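Local coordinates for site-specific recombinase, resolvase family protein (Streptococcus pneumoniae, PDB 3GUV) that probably catalyses site-specific DNA recombination as a member of the resolvase family of serine recombinases, its N-terminal domain being the one expected to cut and rejoin DNA, at residues A[10-15]-A[57-62]; A[77-82]-A[104-109]; A[82-87]-A[111-116]. One frame throughout, in Å; residues are numbered along the deposited sequence.

Contact 1. Residues A[10-15]-A[57-62]; sequences YTRVST and EGRIQF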
loop_
_atom_site.group_PDB
_atom_site.type_symbol
_atom_site.label_atom_id
_atom_site.label_comp_id
_atom_site.label_asym_id
_atom_site.label_seq_id
_atom_site.Cartn_x
_atom_site.Cartn_y
_atom_site.Cartn_z
ATOM N N TYR A 10 -8.015 -19.101 -3.439
ATOM C CA TYR A 10 -7.274 -19.090 -2.165
ATOM C C TYR A 10 -8.058 -18.373 -1.088
ATOM O O TYR A 10 -8.474 -17.241 -1.282
ATOM C CB TYR A 10 -5.925 -18.391 -2.290
ATOM C CG TYR A 10 -5.222 -18.396 -0.957
ATOM C CD1 TYR A 10 -4.673 -19.577 -0.448
ATOM C CD2 TYR A 10 -5.163 -17.227 -0.152
ATOM C CE1 TYR A 10 -4.045 -19.597 0.793
ATOM C CE2 TYR A 10 -4.567 -17.245 1.100
ATOM C CZ TYR A 10 -4.006 -18.409 1.567
ATOM O OH TYR A 10 -3.428 -18.444 2.807
ATOM N N THR A 11 -8.246 -19.018 0.054
ATOM C CA THR A 11 -8.954 -18.398 1.173
ATOM C C THR A 11 -8.164 -18.620 2.467
ATOM O O THR A 11 -7.378 -19.546 2.565
ATOM C CB THR A 11 -10.420 -18.948 1.335
ATOM O OG1 THR A 11 -10.399 -20.367 1.516
ATOM C CG2 THR A 11 -11.298 -18.609 0.129
ATOM N N ARG A 12 -8.411 -17.772 3.462
ATOM C CA ARG A 12 -7.745 -17.884 4.792
ATOM C C ARG A 12 -8.486 -17.073 5.850
ATOM O O ARG A 12 -9.363 -16.291 5.531
ATOM C CB ARG A 12 -6.271 -17.438 4.727
ATOM C CG ARG A 12 -6.124 -15.948 4.253
ATOM C CD ARG A 12 -4.720 -15.401 4.361
ATOM N NE ARG A 12 -4.287 -15.409 5.750
ATOM C CZ ARG A 12 -3.384 -16.228 6.290
ATOM N NH1 ARG A 12 -3.105 -16.124 7.594
ATOM N NH2 ARG A 12 -2.755 -17.159 5.569
ATOM N N VAL A 13 -8.144 -17.285 7.107
ATOM C CA VAL A 13 -8.502 -16.388 8.210
ATOM C C VAL A 13 -7.189 -15.704 8.614
ATOM O O VAL A 13 -6.120 -16.199 8.288
ATOM C CB VAL A 13 -9.056 -17.135 9.427
ATOM C CG1 VAL A 13 -10.294 -17.973 9.026
ATOM C CG2 VAL A 13 -7.989 -18.035 10.033
ATOM N N SER A 14 -7.294 -14.564 9.292
ATOM C CA SER A 14 -6.158 -13.852 9.861
ATOM C C SER A 14 -5.786 -14.402 11.213
ATOM O O SER A 14 -4.606 -14.492 11.523
ATOM C CB SER A 14 -6.495 -12.375 10.084
ATOM O OG SER A 14 -6.998 -11.788 8.905
ATOM N N THR A 15 -6.794 -14.686 12.038
ATOM C CA THR A 15 -6.564 -15.169 13.418
ATOM C C THR A 15 -6.828 -16.652 13.456
ATOM O O THR A 15 -5.967 -17.394 13.027
ATOM C CB THR A 15 -7.409 -14.431 14.522
ATOM O OG1 THR A 15 -8.804 -14.466 14.196
ATOM C CG2 THR A 15 -6.954 -13.018 14.665
ATOM N N GLU A 57 -3.123 -17.325 12.172
ATOM C CA GLU A 57 -3.025 -18.416 11.209
ATOM C C GLU A 57 -1.772 -18.270 10.352
ATOM O O GLU A 57 -1.333 -17.148 10.056
ATOM C CB GLU A 57 -4.268 -18.515 10.323
ATOM C CG GLU A 57 -4.242 -19.630 9.262
ATOM C CD GLU A 57 -4.088 -21.051 9.854
ATOM O OE1 GLU A 57 -4.475 -22.065 9.195
ATOM O OE2 GLU A 57 -3.594 -21.162 11.001
ATOM N N GLY A 58 -1.210 -19.421 9.968
ATOM C CA GLY A 58 -0.026 -19.492 9.124
ATOM C C GLY A 58 -0.324 -19.444 7.632
ATOM O O GLY A 58 -1.304 -18.793 7.170
ATOM N N ARG A 59 0.537 -20.118 6.866
ATOM C CA ARG A 59 0.645 -19.845 5.426
ATOM C C ARG A 59 0.962 -21.103 4.605
ATOM O O ARG A 59 1.393 -20.990 3.451
ATOM C CB ARG A 59 1.764 -18.821 5.221
ATOM C CG ARG A 59 1.490 -17.780 4.178
ATOM C CD ARG A 59 1.148 -16.445 4.802
ATOM N NE ARG A 59 1.306 -15.418 3.782
ATOM C CZ ARG A 59 0.327 -14.939 3.004
ATOM N NH1 ARG A 59 -0.945 -15.362 3.135
ATOM N NH2 ARG A 59 0.636 -14.018 2.089
ATOM N N ILE A 60 0.732 -22.272 5.202
ATOM C CA ILE A 60 1.118 -23.575 4.643
ATOM C C ILE A 60 0.478 -23.906 3.284
ATOM O O ILE A 60 1.151 -24.371 2.367
ATOM C CB ILE A 60 0.763 -24.733 5.606
ATOM C CG1 ILE A 60 1.524 -24.586 6.940
ATOM C CG2 ILE A 60 1.087 -26.052 4.967
ATOM C CD1 ILE A 60 0.666 -24.964 8.141
ATOM N N GLN A 61 -0.825 -23.706 3.179
ATOM C CA GLN A 61 -1.518 -24.036 1.930
ATOM C C GLN A 61 -1.185 -22.966 0.906
ATOM O O GLN A 61 -1.101 -23.242 -0.276
ATOM C CB GLN A 61 -3.032 -24.136 2.146
ATOM C CG GLN A 61 -3.439 -25.262 3.087
ATOM C CD GLN A 61 -2.846 -26.602 2.703
ATOM O OE1 GLN A 61 -2.863 -27.005 1.523
ATOM N NE2 GLN A 61 -2.301 -27.307 3.700
ATOM N N PHE A 62 -1.002 -21.732 1.379
ATOM C CA PHE A 62 -0.536 -20.686 0.495
ATOM C C PHE A 62 0.823 -21.062 -0.102
ATOM O O PHE A 62 1.060 -20.864 -1.295
ATOM C CB PHE A 62 -0.464 -19.360 1.235
ATOM C CG PHE A 62 0.184 -18.297 0.458
ATOM C CD1 PHE A 62 -0.557 -17.480 -0.361
ATOM C CD2 PHE A 62 1.568 -18.142 0.505
ATOM C CE1 PHE A 62 0.069 -16.495 -1.096
ATOM C CE2 PHE A 62 2.203 -17.152 -0.233
ATOM C CZ PHE A 62 1.455 -16.326 -1.025
#
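Arg12 reaches across from the end of strand 6-12 to the carbonyl oxygens of Glu57 and Gly58, just ahead of helix 60-70. From CB its chain starts with CG between the backbone N and the carbonyl carbon (chi1 60°) and runs extended to CD, which passes Arg59 NH1 at 4.0 Å; a bend at chi3 (-62°) then sets NE. CZ stands 3.4 Å from Gly58 O. At the tip, NH2 gives the short bond, 2.7 Å to Gly58 O, with the acceptor almost in the guanidinium plane. Glu57 O, 3.2 Å from NH1, again lies in that plane, while NH1 stands above the plane of that carbonyl and adds a weak bond to Gly58 O. Arg12 NH2 also donates to Tyr10 OH at 3.1 Å, so several acceptors fix the rotation of the group. Arg59 NH1 comes within 3.5 Å of Arg12 NH2, a meeting of like charges; Arg59 NH2 bonds to the backbone O of Phe87. Phe62 turns its ring edge to the Tyr10 face in a T-shaped pair. The Tyr-Thr-Arg-Val-Ser-Thr run matches the signature of serine recombinases, which in relatives carries the nucleophilic serine. Ser14 and Thr15 pack on Ile142 of the second subunit. Asp48 of strand 41-48 binds Tyr10 OH and the backbone N of Gln61 and Phe62, tying this strand to helix 60-70; Thr11 and Val13 rest on helix 24-37.

Contact 2. Residues A[77-82]-A[104-109]; sequences SFVLVF and YGVNLI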
loop_
_atom_site.group_PDB
_atom_site.type_symbol
_atom_site.label_atom_id
_atom_site.label_comp_id
_atom_site.label_asym_id
_atom_site.label_seq_id
_atom_site.Cartn_x
_atom_site.Cartn_y
_atom_site.Cartn_z
ATOM N N SER A 77 -4.142 -19.290 -15.056
ATOM C CA SER A 77 -3.939 -17.876 -15.393
ATOM C C SER A 77 -4.135 -16.896 -14.203
ATOM O O SER A 77 -3.530 -15.813 -14.174
ATOM C CB SER A 77 -4.930 -17.470 -16.487
ATOM O OG SER A 77 -4.524 -17.978 -17.747
ATOM N N PHE A 78 -4.999 -17.256 -13.246
ATOM C CA PHE A 78 -5.251 -16.394 -12.046
ATOM C C PHE A 78 -5.303 -17.153 -10.698
ATOM O O PHE A 78 -5.640 -18.366 -10.648
ATOM C CB PHE A 78 -6.564 -15.627 -12.219
ATOM C CG PHE A 78 -6.593 -14.686 -13.374
ATOM C CD1 PHE A 78 -6.129 -13.387 -13.232
ATOM C CD2 PHE A 78 -7.142 -15.068 -14.594
ATOM C CE1 PHE A 78 -6.160 -12.489 -14.291
ATOM C CE2 PHE A 78 -7.171 -14.186 -15.664
ATOM C CZ PHE A 78 -6.692 -12.870 -15.490
ATOM N N VAL A 79 -4.925 -16.457 -9.616
ATOM C CA VAL A 79 -5.406 -16.780 -8.251
ATOM C C VAL A 79 -6.484 -15.777 -7.868
ATOM O O VAL A 79 -6.268 -14.531 -7.969
ATOM C CB VAL A 79 -4.327 -16.679 -7.157
ATOM C CG1 VAL A 79 -4.943 -16.899 -5.769
ATOM C CG2 VAL A 79 -3.144 -17.632 -7.432
ATOM N N LEU A 80 -7.637 -16.293 -7.456
ATOM C CA LEU A 80 -8.685 -15.485 -6.886
ATOM C C LEU A 80 -8.564 -15.520 -5.366
ATOM O O LEU A 80 -8.523 -16.594 -4.772
ATOM C CB LEU A 80 -10.068 -16.006 -7.294
ATOM C CG LEU A 80 -10.627 -15.754 -8.704
ATOM C CD1 LEU A 80 -9.707 -16.114 -9.868
ATOM C CD2 LEU A 80 -11.963 -16.546 -8.786
ATOM N N VAL A 81 -8.492 -14.331 -4.769
ATOM C CA VAL A 81 -8.639 -14.084 -3.324
ATOM C C VAL A 81 -9.901 -13.237 -3.073
ATOM O O VAL A 81 -10.480 -12.633 -4.025
ATOM C CB VAL A 81 -7.380 -13.425 -2.750
ATOM C CG1 VAL A 81 -6.176 -14.289 -3.051
ATOM C CG2 VAL A 81 -7.165 -12.013 -3.312
ATOM N N PHE A 82 -10.410 -13.248 -1.826
ATOM C CA PHE A 82 -11.582 -12.433 -1.496
ATOM C C PHE A 82 -11.205 -10.939 -1.513
ATOM O O PHE A 82 -11.836 -10.126 -2.192
ATOM C CB PHE A 82 -12.183 -12.841 -0.125
ATOM C CG PHE A 82 -13.509 -12.159 0.175
ATOM C CD1 PHE A 82 -14.630 -12.454 -0.580
ATOM C CD2 PHE A 82 -13.607 -11.210 1.180
ATOM C CE1 PHE A 82 -15.832 -11.860 -0.336
ATOM C CE2 PHE A 82 -14.823 -10.576 1.441
ATOM C CZ PHE A 82 -15.943 -10.914 0.688
ATOM N N TYR A 104 5.854 -16.357 -13.034
ATOM C CA TYR A 104 5.385 -17.657 -13.485
ATOM C C TYR A 104 4.074 -17.615 -14.266
ATOM O O TYR A 104 3.364 -18.613 -14.316
ATOM C CB TYR A 104 5.278 -18.622 -12.300
ATOM C CG TYR A 104 6.611 -19.003 -11.727
ATOM C CD1 TYR A 104 7.323 -20.079 -12.231
ATOM C CD2 TYR A 104 7.170 -18.279 -10.710
ATOM C CE1 TYR A 104 8.566 -20.430 -11.703
ATOM C CE2 TYR A 104 8.417 -18.604 -10.179
ATOM C CZ TYR A 104 9.107 -19.685 -10.682
ATOM O OH TYR A 104 10.325 -20.007 -10.137
ATOM N N GLY A 105 3.782 -16.485 -14.914
ATOM C CA GLY A 105 2.557 -16.338 -15.753
ATOM C C GLY A 105 1.187 -16.105 -15.073
ATOM O O GLY A 105 0.158 -16.080 -15.764
ATOM N N VAL A 106 1.165 -15.900 -13.745
ATOM C CA VAL A 106 -0.093 -15.902 -12.960
ATOM C C VAL A 106 -0.431 -14.490 -12.403
ATOM O O VAL A 106 0.427 -13.808 -11.810
ATOM C CB VAL A 106 -0.030 -16.979 -11.845
ATOM C CG1 VAL A 106 -1.312 -16.985 -10.961
ATOM C CG2 VAL A 106 0.215 -18.411 -12.461
ATOM N N ASN A 107 -1.675 -14.056 -12.648
ATOM C CA ASN A 107 -2.209 -12.803 -12.120
ATOM C C ASN A 107 -3.187 -12.972 -10.936
ATOM O O ASN A 107 -3.637 -14.082 -10.616
ATOM C CB ASN A 107 -2.834 -11.998 -13.257
ATOM C CG ASN A 107 -1.786 -11.219 -14.057
ATOM O OD1 ASN A 107 -1.254 -10.211 -13.597
ATOM N ND2 ASN A 107 -1.479 -11.710 -15.243
ATOM N N LEU A 108 -3.477 -11.863 -10.270
ATOM C CA LEU A 108 -4.263 -11.839 -9.042
ATOM C C LEU A 108 -5.567 -11.086 -9.241
ATOM O O LEU A 108 -5.561 -9.959 -9.784
ATOM C CB LEU A 108 -3.478 -11.197 -7.908
ATOM C CG LEU A 108 -4.173 -11.227 -6.525
ATOM C CD1 LEU A 108 -4.166 -12.668 -5.915
ATOM C CD2 LEU A 108 -3.430 -10.196 -5.622
ATOM N N ILE A 109 -6.656 -11.734 -8.822
ATOM C CA ILE A 109 -7.996 -11.149 -8.779
ATOM C C ILE A 109 -8.421 -11.164 -7.327
ATOM O O ILE A 109 -8.272 -12.183 -6.641
ATOM C CB ILE A 109 -9.029 -11.886 -9.692
ATOM C CG1 ILE A 109 -8.561 -11.832 -11.149
ATOM C CG2 ILE A 109 -10.455 -11.238 -9.583
ATOM C CD1 ILE A 109 -9.528 -12.489 -12.185
HETATM O O HOH W 1 -2.564 -14.064 -15.974
#
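Phe78 and Ile109 form the dense part of one face of this parallel strand pair. Ile109 CD1 lies over the Phe78 ring, 3.9 Å from its centroid and displaced toward the rim, a CH-pi contact; CG1 of the same chain touches Phe78 CD1 at 3.6 Å. The isoleucine has CG1 anti to its carbonyl carbon (chi1 -60°), and chi2 near 180° carries CD1 onward over the ring. Asn107 CB closes on Phe78 CE1 at 3.5 Å. The face of Val79 and Leu108 is apolar: Leu108 CD1 sits 3.9 Å from Val81 CG1, the two side chains crossing at about a right angle, and Val106 CG1 meets Val79 CG2. Between the faces four backbone bonds alternate from strand to strand, Asn107 N to Ser77 O, Val79 N to Asn107 O, Ile109 N to Val79 O and Val81 N to Ile109 O. Packing thins at the end of Ser77 and Gly105. There a water donates to Ser77 O at 2.7 Å and accepts from Asn107 ND2 at 2.7 Å, with a weak bond to Gly105 O; it lies over the Phe78 face opposite Ile109 CD1, offset toward the rim. Asn107 OD1 is held by Ser117 and Gln102. Exposed Gly105, with positive phi, is the C-prime residue of the Schellman motif that ends helix 91-103. That helix links the two strands as a beta-alpha-beta unit, strand 78-81 being the central strand and 107-110 lying between it and 115-116. Helix 60-70 packs on Val79 and Val106, helix 24-37 meets Leu80 and Ile109 through Phe34, and strand 6-12 flanks strand 78-81.

Contact 3. Residues A[82-87]-A[111-116]; sequences FKLSRF and VEDGID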
loop_
_atom_site.group_PDB
_atom_site.type_symbol
_atom_site.label_atom_id
_atom_site.label_comp_id
_atom_site.label_asym_id
_atom_site.label_seq_id
_atom_site.Cartn_x
_atom_site.Cartn_y
_atom_site.Cartn_z
ATOM N N PHE A 82 -10.410 -13.248 -1.826
ATOM C CA PHE A 82 -11.582 -12.433 -1.496
ATOM C C PHE A 82 -11.205 -10.939 -1.513
ATOM O O PHE A 82 -11.836 -10.126 -2.192
ATOM C CB PHE A 82 -12.183 -12.841 -0.125
ATOM C CG PHE A 82 -13.509 -12.159 0.175
ATOM C CD1 PHE A 82 -14.630 -12.454 -0.580
ATOM C CD2 PHE A 82 -13.607 -11.210 1.180
ATOM C CE1 PHE A 82 -15.832 -11.860 -0.336
ATOM C CE2 PHE A 82 -14.823 -10.576 1.441
ATOM C CZ PHE A 82 -15.943 -10.914 0.688
ATOM N N LYS A 83 -10.127 -10.614 -0.823
ATOM C CA LYS A 83 -9.504 -9.284 -0.847
ATOM C C LYS A 83 -8.032 -9.400 -0.408
ATOM O O LYS A 83 -7.621 -10.449 0.121
ATOM C CB LYS A 83 -10.295 -8.349 0.063
ATOM C CG LYS A 83 -10.396 -8.846 1.444
ATOM C CD LYS A 83 -11.414 -8.071 2.253
ATOM C CE LYS A 83 -11.550 -8.792 3.599
ATOM N NZ LYS A 83 -12.272 -8.002 4.639
ATOM N N LEU A 84 -7.237 -8.360 -0.640
ATOM C CA LEU A 84 -5.786 -8.381 -0.335
ATOM C C LEU A 84 -5.428 -8.737 1.108
ATOM O O LEU A 84 -4.451 -9.461 1.359
ATOM C CB LEU A 84 -5.106 -7.031 -0.661
ATOM C CG LEU A 84 -4.764 -6.722 -2.107
ATOM C CD1 LEU A 84 -3.988 -5.359 -2.266
ATOM C CD2 LEU A 84 -3.944 -7.886 -2.686
ATOM N N SER A 85 -6.178 -8.192 2.064
ATOM C CA SER A 85 -5.987 -8.560 3.458
ATOM C C SER A 85 -6.355 -10.024 3.753
ATOM O O SER A 85 -6.299 -10.437 4.897
ATOM C CB SER A 85 -6.836 -7.672 4.341
ATOM O OG SER A 85 -8.189 -7.810 3.967
ATOM N N ARG A 86 -6.793 -10.779 2.748
ATOM C CA ARG A 86 -7.037 -12.215 2.920
ATOM C C ARG A 86 -6.138 -12.929 1.926
ATOM O O ARG A 86 -6.564 -13.844 1.189
ATOM C CB ARG A 86 -8.513 -12.544 2.717
ATOM C CG ARG A 86 -9.402 -12.062 3.847
ATOM C CD ARG A 86 -9.037 -12.785 5.139
ATOM N NE ARG A 86 -9.956 -12.474 6.214
ATOM C CZ ARG A 86 -9.973 -11.329 6.890
ATOM N NH1 ARG A 86 -9.144 -10.335 6.594
ATOM N NH2 ARG A 86 -10.848 -11.160 7.859
ATOM N N PHE A 87 -4.867 -12.490 1.958
ATOM C CA PHE A 87 -3.866 -12.873 0.991
ATOM C C PHE A 87 -2.466 -12.501 1.478
ATOM O O PHE A 87 -1.582 -13.332 1.459
ATOM C CB PHE A 87 -4.196 -12.227 -0.355
ATOM C CG PHE A 87 -3.133 -12.399 -1.388
ATOM C CD1 PHE A 87 -2.842 -13.654 -1.903
ATOM C CD2 PHE A 87 -2.441 -11.311 -1.863
ATOM C CE1 PHE A 87 -1.869 -13.828 -2.868
ATOM C CE2 PHE A 87 -1.447 -11.471 -2.821
ATOM C CZ PHE A 87 -1.165 -12.747 -3.331
ATOM N N VAL A 111 -11.642 -10.470 -5.480
ATOM C CA VAL A 111 -13.043 -10.433 -5.760
ATOM C C VAL A 111 -13.775 -9.246 -5.102
ATOM O O VAL A 111 -14.517 -8.534 -5.776
ATOM C CB VAL A 111 -13.690 -11.802 -5.378
ATOM C CG1 VAL A 111 -15.165 -11.699 -5.312
ATOM C CG2 VAL A 111 -13.240 -12.881 -6.401
ATOM N N GLU A 112 -13.585 -9.015 -3.812
ATOM C CA GLU A 112 -14.333 -7.932 -3.173
ATOM C C GLU A 112 -13.783 -6.556 -3.574
ATOM O O GLU A 112 -14.561 -5.646 -3.858
ATOM C CB GLU A 112 -14.343 -8.067 -1.655
ATOM C CG GLU A 112 -15.514 -7.279 -1.047
ATOM C CD GLU A 112 -15.381 -7.019 0.434
ATOM O OE1 GLU A 112 -16.432 -7.116 1.129
ATOM O OE2 GLU A 112 -14.246 -6.720 0.897
ATOM N N ASP A 113 -12.455 -6.418 -3.631
ATOM C CA ASP A 113 -11.817 -5.132 -3.989
ATOM C C ASP A 113 -12.011 -4.755 -5.465
ATOM O O ASP A 113 -11.807 -3.605 -5.841
ATOM C CB ASP A 113 -10.321 -5.171 -3.688
ATOM C CG ASP A 113 -10.009 -5.550 -2.228
ATOM O OD1 ASP A 113 -10.804 -5.161 -1.338
ATOM O OD2 ASP A 113 -8.967 -6.221 -1.963
ATOM N N GLY A 114 -12.402 -5.714 -6.301
ATOM C CA GLY A 114 -12.498 -5.493 -7.742
ATOM C C GLY A 114 -11.162 -5.271 -8.459
ATOM O O GLY A 114 -11.134 -4.662 -9.526
ATOM N N ILE A 115 -10.068 -5.751 -7.875
ATOM C CA ILE A 115 -8.728 -5.527 -8.401
ATOM C C ILE A 115 -8.360 -6.744 -9.249
ATOM O O ILE A 115 -8.614 -7.871 -8.852
ATOM C CB ILE A 115 -7.672 -5.400 -7.266
ATOM C CG1 ILE A 115 -7.788 -4.066 -6.503
ATOM C CG2 ILE A 115 -6.281 -5.542 -7.838
ATOM C CD1 ILE A 115 -6.837 -3.974 -5.266
ATOM N N ASP A 116 -7.792 -6.494 -10.423
ATOM C CA ASP A 116 -7.359 -7.542 -11.341
ATOM C C ASP A 116 -6.021 -7.067 -11.915
ATOM O O ASP A 116 -5.984 -6.084 -12.696
ATOM C CB ASP A 116 -8.416 -7.742 -12.444
ATOM C CG ASP A 116 -7.963 -8.684 -13.563
ATOM O OD1 ASP A 116 -6.754 -9.030 -13.658
ATOM O OD2 ASP A 116 -8.844 -9.084 -14.365
#
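Phe82 and Glu112 are joined first by a backbone hydrogen bond: Glu112 N donates to Phe82 O at 2.6 Å, short and nearly straight (165°). The second hydrogen bond uses a side chain. Asp113 has CG anti to its carbonyl carbon (chi1 -55°), and OD2 accepts from Leu84 N at 3.1 Å, so its carboxylate holds the backbone just beyond strand 78-81. The same OD2 lies 3.2 Å from Lys83 CB. Residues 111-114 make the turn of the hairpin between strands 107-110 and 115-116. Gly114, with positive phi, and Ile115 both face Cys110, a G1 beta bulge; Glu112 and Asp113, in the turn, face the loop 82-87. Contacts with the ring and between carbon chains come next. Glu112 CB lies over one face of the Phe82 ring, 4.1 Å from its centroid, in a CH-pi contact displaced toward the rim; further out, the polar carboxylate sits beside the ring, Glu112 CD 3.7 Å from Phe82 CE2, its plane turned 41° from that of the ring. Leu84 CD1 and Ile115 CD1 just meet at 4.4 Å. Charge plays a looser part: Lys83 and Glu112 run side by side in the same direction, Lys83 CD 3.4 Å from Glu112 OE2, but Lys83 NZ remains beyond salt-bridge distance of that oxygen. Helix 24-37 covers Phe82 through Gln27, Arg30 and Met31. The second subunit packs Ala131 on Leu84 and Asp113, and its Glu138 makes a salt bridge with Arg86.

In the fold
Contact 2 is the buried one, a mostly apolar strand pairing; contacts 1 and 3 are partly buried, lie at strand ends and the loops beyond them, and both touch the second subunit. Their chemistry follows: regular backbone bonds with aliphatic and aromatic packing, and a water at one end, in contact 2, a guanidinium gripping carbonyl oxygens in contact 1, a carboxylate holding an amide in contact 3. Contacts 1 and 2 meet through neighbouring strands 6-12 and 78-81, where Tyr10 N probably bonds to Leu80 O. Contacts 2 and 3 share Phe82 and continue into each other through Val81 O and Val111 N. Phe87 packs on Phe62, Val81 and Leu108, bringing all three together.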